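Local atomic coordinates of lipopolysaccharide core heptose(I) kinase WaaP (Pseudomonas aeruginosa, PDB entry 6DFL), a protein that phosphorylates the first heptose of the lipopolysaccharide inner core with ATP and also acts as a protein tyrosine kinase that autophosphorylates. Residues 6-11 with 41-46; 153-158 with 205-210. All blocks are in the same frame, centred on the assembly; numbering follows the deposited sequence.

Contact 1 of 2, residues 6-11 with 41-46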
loop_
_atom_site.group_PDB
_atom_site.type_symbol
_atom_site.label_atom_id
_atom_site.label_comp_id
_atom_site.label_asym_id
_atom_site.label_seq_id
_atom_site.Cartn_x
_atom_site.Cartn_y
_atom_site.Cartn_z
ATOM N N GLU A 6 1.893 -18.263 -22.287
ATOM C CA GLU A 6 1.035 -17.271 -22.916
ATOM C C GLU A 6 1.870 -16.493 -23.924
ATOM O O GLU A 6 3.081 -16.705 -24.057
ATOM C CB GLU A 6 0.416 -16.332 -21.875
ATOM C CG GLU A 6 -1.079 -16.188 -21.999
ATOM C CD GLU A 6 -1.817 -17.394 -21.449
ATOM O OE1 GLU A 6 -1.778 -17.585 -20.209
ATOM O OE2 GLU A 6 -2.419 -18.152 -22.250
ATOM N N GLU A 7 1.230 -15.580 -24.629
ATOM C CA GLU A 7 1.982 -14.860 -25.643
ATOM C C GLU A 7 2.913 -13.830 -24.999
ATOM O O GLU A 7 2.575 -13.240 -23.968
ATOM C CB GLU A 7 1.033 -14.174 -26.625
ATOM C CG GLU A 7 0.302 -15.148 -27.558
ATOM C CD GLU A 7 1.245 -16.032 -28.362
ATOM O OE1 GLU A 7 2.248 -15.511 -28.900
ATOM O OE2 GLU A 7 0.978 -17.250 -28.456
ATOM N N PRO A 8 4.088 -13.572 -25.610
ATOM C CA PRO A 8 4.513 -14.082 -26.922
ATOM C C PRO A 8 5.246 -15.423 -26.897
ATOM O O PRO A 8 5.524 -15.980 -27.959
ATOM C CB PRO A 8 5.448 -12.980 -27.423
ATOM C CG PRO A 8 6.077 -12.457 -26.180
ATOM C CD PRO A 8 5.042 -12.580 -25.080
ATOM N N PHE A 9 5.532 -15.945 -25.709
ATOM C CA PHE A 9 6.369 -17.130 -25.575
ATOM C C PHE A 9 5.654 -18.436 -25.902
ATOM O O PHE A 9 6.317 -19.479 -25.963
ATOM C CB PHE A 9 6.933 -17.185 -24.161
ATOM C CG PHE A 9 7.615 -15.921 -23.755
ATOM C CD1 PHE A 9 8.967 -15.724 -24.035
ATOM C CD2 PHE A 9 6.906 -14.909 -23.126
ATOM C CE1 PHE A 9 9.600 -14.558 -23.675
ATOM C CE2 PHE A 9 7.539 -13.733 -22.765
ATOM C CZ PHE A 9 8.888 -13.559 -23.042
ATOM N N LYS A 10 4.333 -18.413 -26.109
ATOM C CA LYS A 10 3.621 -19.628 -26.500
ATOM C C LYS A 10 4.070 -20.098 -27.878
ATOM O O LYS A 10 4.452 -21.262 -28.059
ATOM C CB LYS A 10 2.112 -19.382 -26.478
ATOM C CG LYS A 10 1.246 -20.617 -26.255
ATOM C CD LYS A 10 -0.232 -20.211 -26.090
ATOM C CE LYS A 10 -1.046 -21.240 -25.313
ATOM N NZ LYS A 10 -1.228 -22.511 -26.064
ATOM N N ARG A 11 4.034 -19.198 -28.869
ATOM C CA ARG A 11 4.593 -19.523 -30.176
ATOM C C ARG A 11 6.114 -19.606 -30.110
ATOM O O ARG A 11 6.708 -20.588 -30.573
ATOM C CB ARG A 11 4.140 -18.501 -31.225
ATOM C CG ARG A 11 4.527 -17.055 -30.940
ATOM C CD ARG A 11 4.414 -16.183 -32.186
ATOM N NE ARG A 11 5.411 -15.113 -32.188
ATOM C CZ ARG A 11 5.223 -13.914 -31.645
ATOM N NH1 ARG A 11 4.066 -13.633 -31.055
ATOM N NH2 ARG A 11 6.192 -12.999 -31.692
ATOM N N THR A 41 14.325 -8.824 -20.327
ATOM C CA THR A 41 14.453 -9.196 -21.726
ATOM C C THR A 41 13.347 -8.508 -22.507
ATOM O O THR A 41 12.348 -8.066 -21.943
ATOM C CB THR A 41 14.407 -10.725 -21.918
ATOM O OG1 THR A 41 14.741 -11.064 -23.271
ATOM C CG2 THR A 41 13.028 -11.267 -21.583
ATOM N N GLU A 42 13.546 -8.388 -23.816
ATOM C CA GLU A 42 12.571 -7.738 -24.678
ATOM C C GLU A 42 12.158 -8.683 -25.792
ATOM O O GLU A 42 12.987 -9.408 -26.345
ATOM C CB GLU A 42 13.118 -6.442 -25.272
ATOM C CG GLU A 42 13.470 -5.391 -24.232
ATOM C CD GLU A 42 13.772 -4.040 -24.852
ATOM O OE1 GLU A 42 13.861 -3.974 -26.099
ATOM O OE2 GLU A 42 13.911 -3.047 -24.100
ATOM N N VAL A 43 10.866 -8.686 -26.099
ATOM C CA VAL A 43 10.320 -9.395 -27.247
ATOM C C VAL A 43 9.472 -8.382 -27.996
ATOM O O VAL A 43 8.450 -7.919 -27.473
ATOM C CB VAL A 43 9.486 -10.621 -26.848
ATOM C CG1 VAL A 43 9.010 -11.356 -28.087
ATOM C CG2 VAL A 43 10.286 -11.549 -25.949
ATOM N N ASP A 44 9.897 -8.022 -29.205
ATOM C CA ASP A 44 9.261 -6.938 -29.951
ATOM C C ASP A 44 9.200 -5.672 -29.099
ATOM O O ASP A 44 8.195 -4.964 -29.060
ATOM C CB ASP A 44 7.873 -7.351 -30.442
ATOM C CG ASP A 44 7.936 -8.420 -31.516
ATOM O OD1 ASP A 44 8.462 -8.122 -32.610
ATOM O OD2 ASP A 44 7.480 -9.561 -31.263
ATOM N N GLY A 45 10.292 -5.408 -28.387
ATOM C CA GLY A 45 10.456 -4.199 -27.604
ATOM C C GLY A 45 9.591 -4.079 -26.369
ATOM O O GLY A 45 9.580 -3.009 -25.752
ATOM N N ARG A 46 8.871 -5.135 -25.974
ATOM C CA ARG A 46 7.955 -5.009 -24.840
ATOM C C ARG A 46 8.713 -4.908 -23.519
ATOM O O ARG A 46 8.577 -3.920 -22.786
ATOM C CB ARG A 46 6.966 -6.184 -24.798
ATOM C CG ARG A 46 5.999 -6.284 -25.985
ATOM C CD ARG A 46 5.030 -5.109 -26.057
ATOM N NE ARG A 46 4.913 -4.609 -27.428
ATOM C CZ ARG A 46 4.223 -3.528 -27.778
ATOM N NH1 ARG A 46 3.575 -2.826 -26.857
ATOM N NH2 ARG A 46 4.178 -3.149 -29.048
#
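Pro8 and Val43 bring the two backbones to their closest, 7.5 Å between their CA atoms, where the segment leading from strand 2-5 into helix 9-12 meets a beta-hairpin loop. That loop joins the antiparallel strands 37-41 and 48-53 at one edge of the five-stranded sheet of the kinase N-lobe, and it reverses through a type I' turn from Val43 to Arg46. Val43 splits its methyls between two neighbours. CG1, anti to the backbone N (chi1 -177°), lies against Pro8 CG at 3.7 Å, while CG2 meets the Phe9 ring obliquely, 3.8 Å from CZ and equally near CE1. Pro8 follows a cis peptide bond, and its CG also rests 3.9 Å above the plane of the Phe9 ring, toward its rim, so the three side chains form one small apolar cluster. Tyr48 joins it from strand 48-53, set edge-to-face with Phe9. On the exposed flank Arg11 reaches Glu7 OE1 weakly through NH1 and Asp44 through NH2, a salt-bridge network. Its guanidinium plane is turned 44° from the Asp44 carboxylate, and OD2 comes to its edge. The bridge is long: Arg11 NH2 stands 3.7 Å from Asp44 OD2.

Contact 2 of 2, residues 153-158 with 205-210; sequences DMHRAG and KDLAAL
The imidazole of His155 sets its edge against the side chain of Asp206, its NE2 lying beside both CB and the carboxylate oxygen OD2. The histidine sits near the end of helix 137-156 and the aspartate on helix 200-212, two helices of the kinase C-lobe; the CA atoms of His155 and Asp206 are 9.2 Å apart. The link is a His-carboxylate hydrogen bond, NE2 of His155 to OD2 of Asp206 at 2.9 Å, with an N-H...O angle of 163°. OD2 lies almost exactly in the imidazole plane, but the NE2 proton reaches it on its anti side and 27° out of the carboxylate plane. Asp206 CB also lies in the imidazole plane, at the ring edge, 3.4 Å from His155 NE2. The methyl of selenomethionine Met154 comes to the same oxygen from a chain bent at its last torsion, with CE 3.3 Å from Asp206 OD2.

Asp206 also accepts the backbone N-H groups of His161 at OD2 and of Arg162 at OD1. This matches the conserved helix-F aspartate of eukaryotic protein kinases, which braces the backbone of the HRD motif; here the motif is His161, Arg162 and Asp163, the last probably the active-site residue, by similarity, its side chain about 7 Å from that of Asp206. The buried carboxylate is therefore gripped by three donors, which should fix its rotation. The other ring nitrogen, His155 ND1, is hydrogen-bonded to Tyr231 OH of helix 221-232, so both ring nitrogens are engaged.

Beside the ring, Leu207 brings CG within 4.4 Å of His155 CE1, near the ring plane. Just beyond, the helix carrying the histidine ends in a Schellman motif whose C-prime residue is Gly158, with positive phi, its N bonded to His155 O at 2.9 Å.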
loop_
_atom_site.group_PDB
_atom_site.type_symbol
_atom_site.label_atom_id
_atom_site.label_comp_id
_atom_site.label_asym_id
_atom_site.label_seq_id
_atom_site.Cartn_x
_atom_site.Cartn_y
_atom_site.Cartn_z
ATOM N N ASP A 153 -7.359 -5.722 0.360
ATOM C CA ASP A 153 -7.891 -6.614 -0.670
ATOM C C ASP A 153 -7.016 -7.846 -0.841
ATOM O O ASP A 153 -7.517 -8.977 -0.912
ATOM C CB ASP A 153 -8.026 -5.870 -2.001
ATOM C CG ASP A 153 -9.414 -5.221 -2.182
ATOM O OD1 ASP A 153 -10.190 -5.194 -1.208
ATOM O OD2 ASP A 153 -9.710 -4.740 -3.299
HETATM N N MSE A 154 -5.705 -7.643 -0.896
HETATM C CA MSE A 154 -4.742 -8.711 -0.965
HETATM C C MSE A 154 -4.927 -9.709 0.176
HETATM O O MSE A 154 -4.972 -10.917 -0.051
HETATM C CB MSE A 154 -3.356 -8.111 -0.908
HETATM C CG MSE A 154 -2.280 -8.832 -1.647
HETATM SE SE MSE A 154 -0.648 -7.768 -1.417
HETATM C CE MSE A 154 -0.260 -8.234 0.437
ATOM N N HIS A 155 -5.007 -9.188 1.402
ATOM C CA HIS A 155 -5.118 -10.058 2.564
ATOM C C HIS A 155 -6.432 -10.808 2.560
ATOM O O HIS A 155 -6.453 -12.018 2.802
ATOM C CB HIS A 155 -4.985 -9.262 3.849
ATOM C CG HIS A 155 -3.595 -8.817 4.127
ATOM N ND1 HIS A 155 -3.291 -7.894 5.103
ATOM C CD2 HIS A 155 -2.420 -9.172 3.557
ATOM C CE1 HIS A 155 -1.985 -7.694 5.116
ATOM N NE2 HIS A 155 -1.437 -8.460 4.192
ATOM N N ARG A 156 -7.552 -10.101 2.295
ATOM C CA ARG A 156 -8.843 -10.781 2.271
ATOM C C ARG A 156 -8.879 -11.788 1.143
ATOM O O ARG A 156 -9.714 -12.695 1.156
ATOM C CB ARG A 156 -10.041 -9.807 2.111
ATOM C CG ARG A 156 -10.223 -8.765 3.225
ATOM C CD ARG A 156 -10.986 -7.489 2.739
ATOM N NE ARG A 156 -10.448 -6.251 3.330
ATOM C CZ ARG A 156 -10.107 -5.162 2.639
ATOM N NH1 ARG A 156 -10.241 -5.115 1.317
ATOM N NH2 ARG A 156 -9.622 -4.099 3.269
ATOM N N ALA A 157 -8.002 -11.662 0.154
ATOM C CA ALA A 157 -8.084 -12.655 -0.900
ATOM C C ALA A 157 -7.171 -13.836 -0.623
ATOM O O ALA A 157 -7.085 -14.739 -1.456
ATOM C CB ALA A 157 -7.802 -12.022 -2.265
ATOM N N GLY A 158 -6.539 -13.885 0.549
ATOM C CA GLY A 158 -5.695 -15.005 0.929
ATOM C C GLY A 158 -4.213 -14.872 0.607
ATOM O O GLY A 158 -3.469 -15.858 0.756
ATOM N N LYS A 205 2.557 -9.045 9.814
ATOM C CA LYS A 205 3.906 -8.867 9.287
ATOM C C LYS A 205 3.902 -7.904 8.100
ATOM O O LYS A 205 4.667 -6.936 8.080
ATOM C CB LYS A 205 4.519 -10.220 8.904
ATOM C CG LYS A 205 4.959 -11.102 10.099
ATOM C CD LYS A 205 6.110 -12.050 9.712
ATOM C CE LYS A 205 6.607 -12.909 10.879
ATOM N NZ LYS A 205 5.750 -14.111 11.129
ATOM N N ASP A 206 3.009 -8.129 7.119
ATOM C CA ASP A 206 2.884 -7.213 5.982
ATOM C C ASP A 206 2.608 -5.791 6.449
ATOM O O ASP A 206 3.204 -4.831 5.940
ATOM C CB ASP A 206 1.745 -7.643 5.064
ATOM C CG ASP A 206 2.112 -8.746 4.101
ATOM O OD1 ASP A 206 3.212 -9.352 4.184
ATOM O OD2 ASP A 206 1.240 -9.019 3.242
ATOM N N LEU A 207 1.635 -5.634 7.362
ATOM C CA LEU A 207 1.276 -4.313 7.863
ATOM C C LEU A 207 2.441 -3.661 8.579
ATOM O O LEU A 207 2.661 -2.455 8.450
ATOM C CB LEU A 207 0.092 -4.403 8.824
ATOM C CG LEU A 207 -1.313 -4.752 8.340
ATOM C CD1 LEU A 207 -2.217 -4.823 9.554
ATOM C CD2 LEU A 207 -1.788 -3.730 7.334
ATOM N N ALA A 208 3.161 -4.431 9.385
ATOM C CA ALA A 208 4.378 -3.929 10.007
ATOM C C ALA A 208 5.358 -3.440 8.953
ATOM O O ALA A 208 5.826 -2.298 8.993
ATOM C CB ALA A 208 5.003 -5.026 10.865
ATOM N N ALA A 209 5.665 -4.292 7.978
ATOM C CA ALA A 209 6.659 -3.927 6.976
ATOM C C ALA A 209 6.197 -2.720 6.168
ATOM O O ALA A 209 6.981 -1.798 5.915
ATOM C CB ALA A 209 6.946 -5.121 6.072
ATOM N N LEU A 210 4.915 -2.681 5.780
ATOM C CA LEU A 210 4.458 -1.523 5.024
ATOM C C LEU A 210 4.669 -0.247 5.819
ATOM O O LEU A 210 5.167 0.753 5.286
ATOM C CB LEU A 210 3.004 -1.690 4.631
ATOM C CG LEU A 210 2.583 -0.536 3.742
ATOM C CD1 LEU A 210 3.394 -0.504 2.478
ATOM C CD2 LEU A 210 1.094 -0.639 3.428
#

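From the N terminus, the chain lays down edge strand 2-5, turns through 6-11 into a short helix, and runs past helix 18-24 and strand 37-41 before 41-46 closes contact 1 across 29 intervening residues. Within the N-lobe, contact 1 ties the end of one outermost strand of the sheet, 2-5, to the hairpin that begins with the other, 37-41. Only afterwards does contact 2 open, at the end of helix 137-156; its 46-residue loop, which includes Asp163, closes on helix 200-212 in the C-lobe. The two therefore stand in series, neither nested nor crossed. The centres of contact 1 and contact 2 are about 32 Å apart, on opposite sides of the chain's centre, and the two do not touch.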